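Local coordinates for protein polysaccharide Lyase Family 6 (Bacteroides cellulosilyticus, PDB 6QPS) that probably cleaves mannuronic acid-rich alginate by beta-elimination, as a calcium-binding polysaccharide lyase of family 6 from a human gut bacterium, at residues A[300-305]-A[345-350]; A[373-378]-A[399-404]; A[289-294]-A[311-316]. All blocks are in the same frame, centred on the assembly; numbering follows the deposited sequence.

Contact 1. Residues A[300-305]-A[345-350]; sequences HTVYDN and VDIAYN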
loop_
_atom_site.group_PDB
_atom_site.type_symbol
_atom_site.label_atom_id
_atom_site.label_comp_id
_atom_site.label_asym_id
_atom_site.label_seq_id
_atom_site.Cartn_x
_atom_site.Cartn_y
_atom_site.Cartn_z
ATOM N N HIS A 300 4.740 7.602 -15.200
ATOM C CA HIS A 300 3.904 6.483 -14.769
ATOM C C HIS A 300 3.058 5.937 -15.913
ATOM O O HIS A 300 2.709 6.648 -16.865
ATOM C CB HIS A 300 2.956 6.904 -13.634
ATOM C CG HIS A 300 3.590 7.804 -12.613
ATOM N ND1 HIS A 300 4.634 7.413 -11.791
ATOM C CD2 HIS A 300 3.320 9.092 -12.305
ATOM C CE1 HIS A 300 4.962 8.437 -11.016
ATOM N NE2 HIS A 300 4.173 9.457 -11.303
ATOM N N THR A 301 2.716 4.654 -15.800
ATOM C CA THR A 301 1.779 3.988 -16.707
ATOM C C THR A 301 0.606 3.466 -15.880
ATOM O O THR A 301 0.811 2.707 -14.928
ATOM C CB THR A 301 2.482 2.876 -17.489
ATOM O OG1 THR A 301 3.598 3.432 -18.213
ATOM C CG2 THR A 301 1.523 2.246 -18.492
ATOM N N VAL A 302 -0.609 3.901 -16.221
ATOM C CA VAL A 302 -1.817 3.682 -15.417
ATOM C C VAL A 302 -2.848 3.018 -16.330
ATOM O O VAL A 302 -3.454 3.685 -17.183
ATOM C CB VAL A 302 -2.345 5.011 -14.870
ATOM C CG1 VAL A 302 -3.586 4.798 -14.041
ATOM C CG2 VAL A 302 -1.268 5.757 -14.077
ATOM N N TYR A 303 -3.030 1.701 -16.170
ATOM C CA TYR A 303 -3.759 0.862 -17.115
ATOM C C TYR A 303 -4.739 -0.076 -16.427
ATOM O O TYR A 303 -4.382 -0.753 -15.464
ATOM C CB TYR A 303 -2.715 0.031 -17.893
ATOM C CG TYR A 303 -3.260 -1.101 -18.733
ATOM C CD1 TYR A 303 -4.119 -0.826 -19.780
ATOM C CD2 TYR A 303 -2.903 -2.436 -18.494
ATOM C CE1 TYR A 303 -4.638 -1.840 -20.557
ATOM C CE2 TYR A 303 -3.388 -3.452 -19.290
ATOM C CZ TYR A 303 -4.261 -3.147 -20.322
ATOM O OH TYR A 303 -4.783 -4.139 -21.130
ATOM N N ASP A 304 -5.960 -0.169 -16.965
ATOM C CA ASP A 304 -6.930 -1.207 -16.586
ATOM C C ASP A 304 -7.441 -1.088 -15.150
ATOM O O ASP A 304 -7.904 -2.078 -14.590
ATOM C CB ASP A 304 -6.362 -2.614 -16.886
ATOM C CG ASP A 304 -7.417 -3.719 -16.875
ATOM O OD1 ASP A 304 -8.500 -3.489 -17.451
ATOM O OD2 ASP A 304 -7.123 -4.797 -16.316
ATOM N N ASN A 305 -7.381 0.096 -14.541
ATOM C CA ASN A 305 -7.915 0.289 -13.202
ATOM C C ASN A 305 -9.396 0.621 -13.275
ATOM O O ASN A 305 -9.861 1.244 -14.225
ATOM C CB ASN A 305 -7.140 1.389 -12.479
ATOM C CG ASN A 305 -5.645 1.077 -12.403
ATOM O OD1 ASN A 305 -5.202 0.322 -11.552
ATOM N ND2 ASN A 305 -4.865 1.656 -13.328
ATOM N N VAL A 345 2.910 10.704 -18.712
ATOM C CA VAL A 345 2.067 9.760 -17.992
ATOM C C VAL A 345 1.007 9.242 -18.962
ATOM O O VAL A 345 0.314 10.035 -19.619
ATOM C CB VAL A 345 1.408 10.408 -16.752
ATOM C CG1 VAL A 345 0.400 9.465 -16.112
ATOM C CG2 VAL A 345 2.466 10.817 -15.712
ATOM N N ASP A 346 0.902 7.914 -19.077
ATOM C CA ASP A 346 -0.076 7.251 -19.932
ATOM C C ASP A 346 -1.214 6.724 -19.065
ATOM O O ASP A 346 -0.982 5.892 -18.185
ATOM C CB ASP A 346 0.625 6.088 -20.652
ATOM C CG ASP A 346 -0.275 5.354 -21.632
ATOM O OD1 ASP A 346 -1.202 5.977 -22.201
ATOM O OD2 ASP A 346 -0.051 4.143 -21.833
ATOM N N ILE A 347 -2.436 7.206 -19.313
ATOM C CA ILE A 347 -3.641 6.841 -18.564
ATOM C C ILE A 347 -4.616 6.224 -19.560
ATOM O O ILE A 347 -5.325 6.943 -20.272
ATOM C CB ILE A 347 -4.247 8.043 -17.821
ATOM C CG1 ILE A 347 -3.154 8.737 -16.978
ATOM C CG2 ILE A 347 -5.401 7.593 -16.967
ATOM C CD1 ILE A 347 -3.567 10.030 -16.259
ATOM N N ALA A 348 -4.641 4.880 -19.628
ATOM C CA ALA A 348 -5.321 4.150 -20.682
ATOM C C ALA A 348 -6.186 3.002 -20.167
ATOM O O ALA A 348 -5.780 2.212 -19.310
ATOM C CB ALA A 348 -4.280 3.597 -21.657
ATOM N N TYR A 349 -7.365 2.865 -20.765
ATOM C CA TYR A 349 -8.193 1.661 -20.599
ATOM C C TYR A 349 -8.657 1.481 -19.154
ATOM O O TYR A 349 -8.802 0.357 -18.681
ATOM C CB TYR A 349 -7.533 0.380 -21.181
ATOM C CG TYR A 349 -7.601 0.320 -22.703
ATOM C CD1 TYR A 349 -8.765 -0.066 -23.336
ATOM C CD2 TYR A 349 -6.506 0.680 -23.511
ATOM C CE1 TYR A 349 -8.873 -0.086 -24.711
ATOM C CE2 TYR A 349 -6.597 0.660 -24.918
ATOM C CZ TYR A 349 -7.798 0.280 -25.514
ATOM O OH TYR A 349 -7.993 0.244 -26.877
ATOM N N ASN A 350 -8.866 2.585 -18.443
ATOM C CA ASN A 350 -9.406 2.581 -17.092
ATOM C C ASN A 350 -10.901 2.884 -17.137
ATOM O O ASN A 350 -11.437 3.329 -18.151
ATOM C CB ASN A 350 -8.715 3.656 -16.240
ATOM C CG ASN A 350 -7.197 3.500 -16.216
ATOM O OD1 ASN A 350 -6.645 2.701 -15.473
ATOM N ND2 ASN A 350 -6.506 4.296 -17.037
HETATM O O HOH W 1 -9.178 -2.507 -19.807
#
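Val302 pairs in parallel with Ile347 and bonds the residue before it: Val302 N donates to Asp346 O at 2.8 Å, next to the bond from Asp346 N to His300 O. One step on, Val302 O takes two donors. Ala348 N reaches it at 3.0 Å, almost in line with the carbonyl, while Asn350 ND2 comes from above the carbonyl plane at 3.1 Å, its N-H pointing nearly straight at the oxygen (167°). The last backbone link, Asp304 N to Ala348 O, is weak, at the point where both chains leave the strand conformation, Asp304 and Tyr349 having positive phi.

The amide of Asn350 takes over where the strands bend. With CG beside its own backbone N (chi1 -56°), the group lies along Asn305, and the two amide planes are only 9° apart. Asn350 OD1 accepts from Asn305 N at 2.9 Å and from Asn305 ND2 at 3.0 Å, so both ends of this buried amide are used. Asn305 repeats the scheme toward strand 276-283, its neighbour in the preceding turn, with Ile277 O and Asn280 N as partners.

On the outer face Tyr303 CE1 rests 3.7 Å from Tyr349 CB. A water donates to both Asp304 OD1 and Tyr349 O, while Asp304 OD2 bonds Ser279. The carboxylate of Asp346 finds its charge partner beyond the pair, in a salt bridge with Arg372.

Asparagines stacked in register at the same bend of successive turns, each amide bonding its neighbour, form the asparagine stack of right-handed parallel beta-helices, the fold of family 6 lyases.

Contact 2. Residues A[373-378]-A[399-404]; sequences FAHNLF and FLDNEW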
loop_
_atom_site.group_PDB
_atom_site.type_symbol
_atom_site.label_atom_id
_atom_site.label_comp_id
_atom_site.label_asym_id
_atom_site.label_seq_id
_atom_site.Cartn_x
_atom_site.Cartn_y
_atom_site.Cartn_z
ATOM N N PHE A 373 -4.726 10.644 -22.047
ATOM C CA PHE A 373 -5.935 10.086 -21.437
ATOM C C PHE A 373 -6.729 9.450 -22.585
ATOM O O PHE A 373 -7.424 10.150 -23.325
ATOM C CB PHE A 373 -6.705 11.210 -20.707
ATOM C CG PHE A 373 -7.857 10.712 -19.859
ATOM C CD1 PHE A 373 -9.156 10.699 -20.354
ATOM C CD2 PHE A 373 -7.637 10.283 -18.570
ATOM C CE1 PHE A 373 -10.232 10.227 -19.560
ATOM C CE2 PHE A 373 -8.690 9.814 -17.777
ATOM C CZ PHE A 373 -9.990 9.790 -18.285
ATOM N N ALA A 374 -6.606 8.129 -22.744
ATOM C CA ALA A 374 -7.107 7.434 -23.919
ATOM C C ALA A 374 -7.866 6.169 -23.532
ATOM O O ALA A 374 -7.434 5.405 -22.669
ATOM C CB ALA A 374 -5.950 7.066 -24.864
ATOM N N HIS A 375 -8.977 5.927 -24.218
ATOM C CA HIS A 375 -9.723 4.667 -24.129
ATOM C C HIS A 375 -10.260 4.401 -22.735
ATOM O O HIS A 375 -10.423 3.251 -22.332
ATOM C CB HIS A 375 -8.912 3.462 -24.615
ATOM C CG HIS A 375 -8.510 3.568 -26.041
ATOM N ND1 HIS A 375 -9.424 3.506 -27.066
ATOM C CD2 HIS A 375 -7.297 3.750 -26.618
ATOM C CE1 HIS A 375 -8.792 3.642 -28.219
ATOM N NE2 HIS A 375 -7.502 3.806 -27.973
ATOM N N ASN A 376 -10.553 5.460 -21.991
ATOM C CA ASN A 376 -11.146 5.335 -20.672
ATOM C C ASN A 376 -12.662 5.473 -20.758
ATOM O O ASN A 376 -13.195 6.218 -21.585
ATOM C CB ASN A 376 -10.605 6.401 -19.714
ATOM C CG ASN A 376 -9.098 6.333 -19.567
ATOM O OD1 ASN A 376 -8.558 5.457 -18.911
ATOM N ND2 ASN A 376 -8.407 7.232 -20.233
ATOM N N LEU A 377 -13.354 4.770 -19.869
ATOM C CA LEU A 377 -14.796 4.922 -19.690
ATOM C C LEU A 377 -15.046 5.865 -18.512
ATOM O O LEU A 377 -14.569 5.611 -17.397
ATOM C CB LEU A 377 -15.456 3.561 -19.440
ATOM C CG LEU A 377 -16.956 3.637 -19.120
ATOM C CD1 LEU A 377 -17.771 4.216 -20.266
ATOM C CD2 LEU A 377 -17.468 2.250 -18.747
ATOM N N PHE A 378 -15.758 6.958 -18.771
ATOM C CA PHE A 378 -16.182 7.924 -17.754
ATOM C C PHE A 378 -17.699 7.834 -17.747
ATOM O O PHE A 378 -18.348 8.159 -18.741
ATOM C CB PHE A 378 -15.692 9.318 -18.159
ATOM C CG PHE A 378 -15.929 10.436 -17.143
ATOM C CD1 PHE A 378 -15.638 10.298 -15.786
ATOM C CD2 PHE A 378 -16.386 11.650 -17.592
ATOM C CE1 PHE A 378 -15.837 11.358 -14.905
ATOM C CE2 PHE A 378 -16.572 12.700 -16.724
ATOM C CZ PHE A 378 -16.324 12.538 -15.369
ATOM N N PHE A 399 -6.541 13.866 -25.239
ATOM C CA PHE A 399 -7.752 13.105 -24.932
ATOM C C PHE A 399 -8.140 12.359 -26.199
ATOM O O PHE A 399 -8.439 12.993 -27.219
ATOM C CB PHE A 399 -8.907 14.015 -24.516
ATOM C CG PHE A 399 -8.653 14.840 -23.296
ATOM C CD1 PHE A 399 -8.914 14.342 -22.027
ATOM C CD2 PHE A 399 -8.188 16.124 -23.415
ATOM C CE1 PHE A 399 -8.687 15.120 -20.892
ATOM C CE2 PHE A 399 -7.986 16.918 -22.286
ATOM C CZ PHE A 399 -8.215 16.398 -21.031
ATOM N N LEU A 400 -8.153 11.027 -26.144
ATOM C CA LEU A 400 -8.346 10.217 -27.339
ATOM C C LEU A 400 -9.257 9.020 -27.087
ATOM O O LEU A 400 -8.954 8.160 -26.261
ATOM C CB LEU A 400 -6.990 9.745 -27.840
ATOM C CG LEU A 400 -7.007 8.962 -29.128
ATOM C CD1 LEU A 400 -7.562 9.789 -30.274
ATOM C CD2 LEU A 400 -5.601 8.493 -29.445
ATOM N N ASP A 401 -10.365 8.962 -27.822
ATOM C CA ASP A 401 -11.219 7.777 -27.879
ATOM C C ASP A 401 -11.659 7.296 -26.493
ATOM O O ASP A 401 -11.719 6.094 -26.220
ATOM C CB ASP A 401 -10.532 6.666 -28.673
ATOM C CG ASP A 401 -10.362 7.013 -30.146
ATOM O OD1 ASP A 401 -11.225 7.745 -30.695
ATOM O OD2 ASP A 401 -9.377 6.529 -30.764
ATOM N N ASN A 402 -12.064 8.232 -25.646
ATOM C CA ASN A 402 -12.741 7.898 -24.398
ATOM C C ASN A 402 -14.253 7.811 -24.617
ATOM O O ASN A 402 -14.791 8.291 -25.617
ATOM C CB ASN A 402 -12.409 8.955 -23.341
ATOM C CG ASN A 402 -10.913 9.144 -23.159
ATOM O OD1 ASN A 402 -10.247 8.325 -22.528
ATOM N ND2 ASN A 402 -10.368 10.225 -23.725
ATOM N N GLU A 403 -14.937 7.158 -23.677
ATOM C CA GLU A 403 -16.384 6.997 -23.722
ATOM C C GLU A 403 -17.025 7.745 -22.566
ATOM O O GLU A 403 -16.494 7.763 -21.454
ATOM C CB GLU A 403 -16.754 5.520 -23.700
ATOM C CG GLU A 403 -16.499 4.845 -25.042
ATOM C CD GLU A 403 -16.856 3.370 -25.062
ATOM O OE1 GLU A 403 -17.128 2.805 -23.988
ATOM O OE2 GLU A 403 -16.848 2.779 -26.159
ATOM N N TRP A 404 -18.189 8.335 -22.844
ATOM C CA TRP A 404 -18.897 9.216 -21.924
ATOM C C TRP A 404 -20.315 8.682 -21.780
ATOM O O TRP A 404 -21.095 8.704 -22.745
ATOM C CB TRP A 404 -18.910 10.620 -22.533
ATOM C CG TRP A 404 -19.656 11.690 -21.776
ATOM C CD1 TRP A 404 -21.020 11.885 -21.728
ATOM C CD2 TRP A 404 -19.077 12.759 -21.011
ATOM N NE1 TRP A 404 -21.307 12.982 -20.955
ATOM C CE2 TRP A 404 -20.135 13.546 -20.521
ATOM C CE3 TRP A 404 -17.760 13.137 -20.711
ATOM C CZ2 TRP A 404 -19.921 14.673 -19.732
ATOM C CZ3 TRP A 404 -17.552 14.250 -19.921
ATOM C CH2 TRP A 404 -18.633 15.014 -19.448
HETATM O O HOH W 2 -6.814 5.418 -30.380
HETATM O O HOH W 3 -11.919 2.767 -26.661
#
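Phe373 and Phe399 meet inside the coil, the CD1 corner of Phe373 coming to the edge of the Phe399 ring, near its plane, with 4.0 Å between the two CD1 atoms. Polar groups crowd the Phe373 ring too: Asn402 OD1 lies 3.4 Å from the same CD1, and Asn376 ND2 sits over the centre of one face, 3.3 Å above the plane. Phe373 is thus wedged against both asparagine amides, and its CG, anti to the backbone N (chi1 -171°), carries the ring into that place.

The amide of Asn402 fills the hollow of the bend. Asn402 ND2 donates to Phe373 O from one face of the carbonyl plane and Leu400 N from the opposite face, so the oxygen is gripped twice. Asn402 OD1 then receives Asn376 N and Asn376 ND2, the two amides lying side by side, 9° from coplanar. Asn376 in turn reaches strand 345-353, its OD1 taking Asn350 N and its ND2 donating to Ile347 O.

Beyond the bend Phe378 turns its edge to the face of Trp404 in an offset edge-to-face pair, planes at 70°, with Phe378 CD2 3.7 Å from Trp404 CZ3. Phe406 meets both rings edge-to-face, and Phe424 of the next strand does the same to Trp404.

On the opposite side of the strands, Leu377 CD1 leans on Glu403 CB at 3.8 Å, Ala374 CB faces Leu400 CB at 4.1 Å, and the His375 ring runs alongside Asp401, with CE1 3.5 Å from Asp401 CB. One water joins His375 NE2 to Asp401 OD2.

Like residues stacked upon like, aromatics inside and asparagines at the bend, are characteristic of the aligned interior of a parallel beta-helix.

Contact 3. Residues A[289-294]-A[311-316]; sequences GTAGIR and RSFGLL
Ala291 packs onto Phe313 where strands 291-295 and 313-318, neighbours from successive turns of the parallel beta-helix, run side by side.

Backbone hydrogen bonds hold the pair together. Ser312 N donates to Thr290 O at 2.8 Å, Gly292 N to Phe313 O, Ile293 N to Gly314 O, and Leu316 N to Ile293 O in the carbonyl plane. The chain turns a corner at Gly314, and Gly292 lies opposite it; a CB on Gly292 would clash with Gly314 O, so this backbone leaves no room there for a side chain.

One side-chain bond joins in. Thr290 OG1, held between its backbone N and carbonyl carbon (chi1 53°), accepts from Arg311 N at 3.0 Å, and it also bonds Leu287 O in the loop before the strand.

Apolar contacts centre on the ring of Phe313. Ala291 CB lies over one face in a CH-pi contact, 3.8 Å from the centroid, and Leu316 CB of its own segment covers the opposite face, so the ring is sandwiched. Phe313 CZ also reaches Arg294 CB at 3.8 Å. With an alanine in place of this phenylalanine, Ala291 CB would probably lose its aromatic face and a gap would open beside the Arg294 side chain, leaving that chain freer to shift.

Inside the coil, Leu315 CD1 lies against the Ile293 backbone, near its O. The flat groups of Arg294 and Phe313 stand nearly perpendicular, planes 80° apart, with Phe313 CZ at the edge of the guanidinium, 4.0 Å from Arg294 NE.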
loop_
_atom_site.group_PDB
_atom_site.type_symbol
_atom_site.label_atom_id
_atom_site.label_comp_id
_atom_site.label_asym_id
_atom_site.label_seq_id
_atom_site.Cartn_x
_atom_site.Cartn_y
_atom_site.Cartn_z
ATOM N N GLY A 289 -14.488 10.497 2.010
ATOM C CA GLY A 289 -13.042 10.432 1.845
ATOM C C GLY A 289 -12.514 9.369 0.892
ATOM O O GLY A 289 -11.297 9.344 0.635
ATOM N N THR A 290 -13.363 8.488 0.366
ATOM C CA THR A 290 -12.907 7.462 -0.567
ATOM C C THR A 290 -12.339 8.116 -1.826
ATOM O O THR A 290 -12.848 9.151 -2.299
ATOM C CB THR A 290 -14.048 6.488 -0.934
ATOM O OG1 THR A 290 -15.202 7.206 -1.390
ATOM C CG2 THR A 290 -14.425 5.597 0.276
ATOM N N ALA A 291 -11.264 7.530 -2.359
ATOM C CA ALA A 291 -10.583 8.115 -3.508
ATOM C C ALA A 291 -9.979 7.025 -4.382
ATOM O O ALA A 291 -9.809 5.874 -3.967
ATOM C CB ALA A 291 -9.497 9.100 -3.061
ATOM N N GLY A 292 -9.606 7.428 -5.600
ATOM C CA GLY A 292 -8.941 6.552 -6.555
ATOM C C GLY A 292 -7.444 6.824 -6.643
ATOM O O GLY A 292 -6.723 6.558 -5.667
ATOM N N ILE A 293 -6.960 7.385 -7.760
ATOM C CA ILE A 293 -5.527 7.478 -8.064
ATOM C C ILE A 293 -5.141 8.941 -8.158
ATOM O O ILE A 293 -5.773 9.713 -8.888
ATOM C CB ILE A 293 -5.164 6.726 -9.360
ATOM C CG1 ILE A 293 -5.448 5.243 -9.190
ATOM C CG2 ILE A 293 -3.699 6.934 -9.721
ATOM C CD1 ILE A 293 -5.444 4.414 -10.482
ATOM N N ARG A 294 -4.114 9.328 -7.410
ATOM C CA ARG A 294 -3.578 10.688 -7.425
ATOM C C ARG A 294 -2.205 10.689 -8.086
ATOM O O ARG A 294 -1.307 9.947 -7.656
ATOM C CB ARG A 294 -3.490 11.256 -6.006
ATOM C CG ARG A 294 -3.016 12.688 -5.882
ATOM C CD ARG A 294 -3.735 13.427 -4.756
ATOM N NE ARG A 294 -3.552 12.866 -3.424
ATOM C CZ ARG A 294 -2.674 13.321 -2.525
ATOM N NH1 ARG A 294 -1.872 14.326 -2.827
ATOM N NH2 ARG A 294 -2.607 12.774 -1.313
ATOM N N ARG A 311 -15.745 9.327 -3.464
ATOM C CA ARG A 311 -16.331 10.652 -3.306
ATOM C C ARG A 311 -15.347 11.812 -3.273
ATOM O O ARG A 311 -15.772 12.953 -3.498
ATOM C CB ARG A 311 -17.230 10.691 -2.069
ATOM C CG ARG A 311 -18.507 9.882 -2.281
ATOM C CD ARG A 311 -19.605 10.637 -3.048
ATOM N NE ARG A 311 -19.186 11.152 -4.353
ATOM C CZ ARG A 311 -19.078 10.425 -5.468
ATOM N NH1 ARG A 311 -19.351 9.131 -5.480
ATOM N NH2 ARG A 311 -18.677 11.000 -6.590
ATOM N N SER A 312 -14.060 11.567 -3.030
ATOM C CA SER A 312 -13.090 12.657 -3.026
ATOM C C SER A 312 -12.579 12.999 -4.420
ATOM O O SER A 312 -12.680 14.150 -4.855
ATOM C CB SER A 312 -11.936 12.326 -2.079
ATOM O OG SER A 312 -10.926 13.321 -2.143
ATOM N N PHE A 313 -11.964 12.043 -5.098
ATOM C CA PHE A 313 -11.560 12.175 -6.499
ATOM C C PHE A 313 -11.458 10.757 -7.046
ATOM O O PHE A 313 -11.112 9.829 -6.310
ATOM C CB PHE A 313 -10.226 12.935 -6.737
ATOM C CG PHE A 313 -9.066 12.341 -6.007
ATOM C CD1 PHE A 313 -8.346 11.294 -6.533
ATOM C CD2 PHE A 313 -8.708 12.821 -4.755
ATOM C CE1 PHE A 313 -7.326 10.734 -5.813
ATOM C CE2 PHE A 313 -7.673 12.264 -4.052
ATOM C CZ PHE A 313 -7.000 11.208 -4.576
ATOM N N GLY A 314 -11.732 10.595 -8.337
ATOM C CA GLY A 314 -11.490 9.333 -9.024
ATOM C C GLY A 314 -10.082 9.304 -9.586
ATOM O O GLY A 314 -9.316 8.362 -9.351
ATOM N N LEU A 315 -9.732 10.358 -10.322
ATOM C CA LEU A 315 -8.382 10.619 -10.814
ATOM C C LEU A 315 -8.068 12.071 -10.507
ATOM O O LEU A 315 -8.866 12.949 -10.835
ATOM C CB LEU A 315 -8.284 10.430 -12.333
ATOM C CG LEU A 315 -6.909 10.768 -12.918
ATOM C CD1 LEU A 315 -5.823 9.786 -12.535
ATOM C CD2 LEU A 315 -7.041 10.874 -14.450
ATOM N N LEU A 316 -6.904 12.340 -9.922
ATOM C CA LEU A 316 -6.421 13.701 -9.734
ATOM C C LEU A 316 -5.045 13.819 -10.374
ATOM O O LEU A 316 -4.157 13.009 -10.078
ATOM C CB LEU A 316 -6.373 14.055 -8.247
ATOM C CG LEU A 316 -6.160 15.531 -7.894
ATOM C CD1 LEU A 316 -6.776 15.854 -6.527
ATOM C CD2 LEU A 316 -4.686 15.908 -7.925
#

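In the fold
All three contacts join successive turns of one beta-helix. Contacts 1 and 2, centres 11 Å apart, meet across neighbouring strands, 345-353 of contact 1 and 371-379 of contact 2: Asn350 N bonds Asn376 OD1 at 2.9 Å, which carries the asparagine stack from one to the other, and the rings of Tyr349 and His375 stack. Contact 3 lies on a different wall and alternates with contact 1 along the chain. The walls meet in the core, with Val302 CG1 4.0 Å from Ile293 CD1 and Phe373 CE2 3.9 Å from Leu315 CD2. Contact 3 is nearest the metal, the Arg294 side chain being about 7 Å from the calcium ion and about 4 Å from the side chain of Glu244, a calcium ligand.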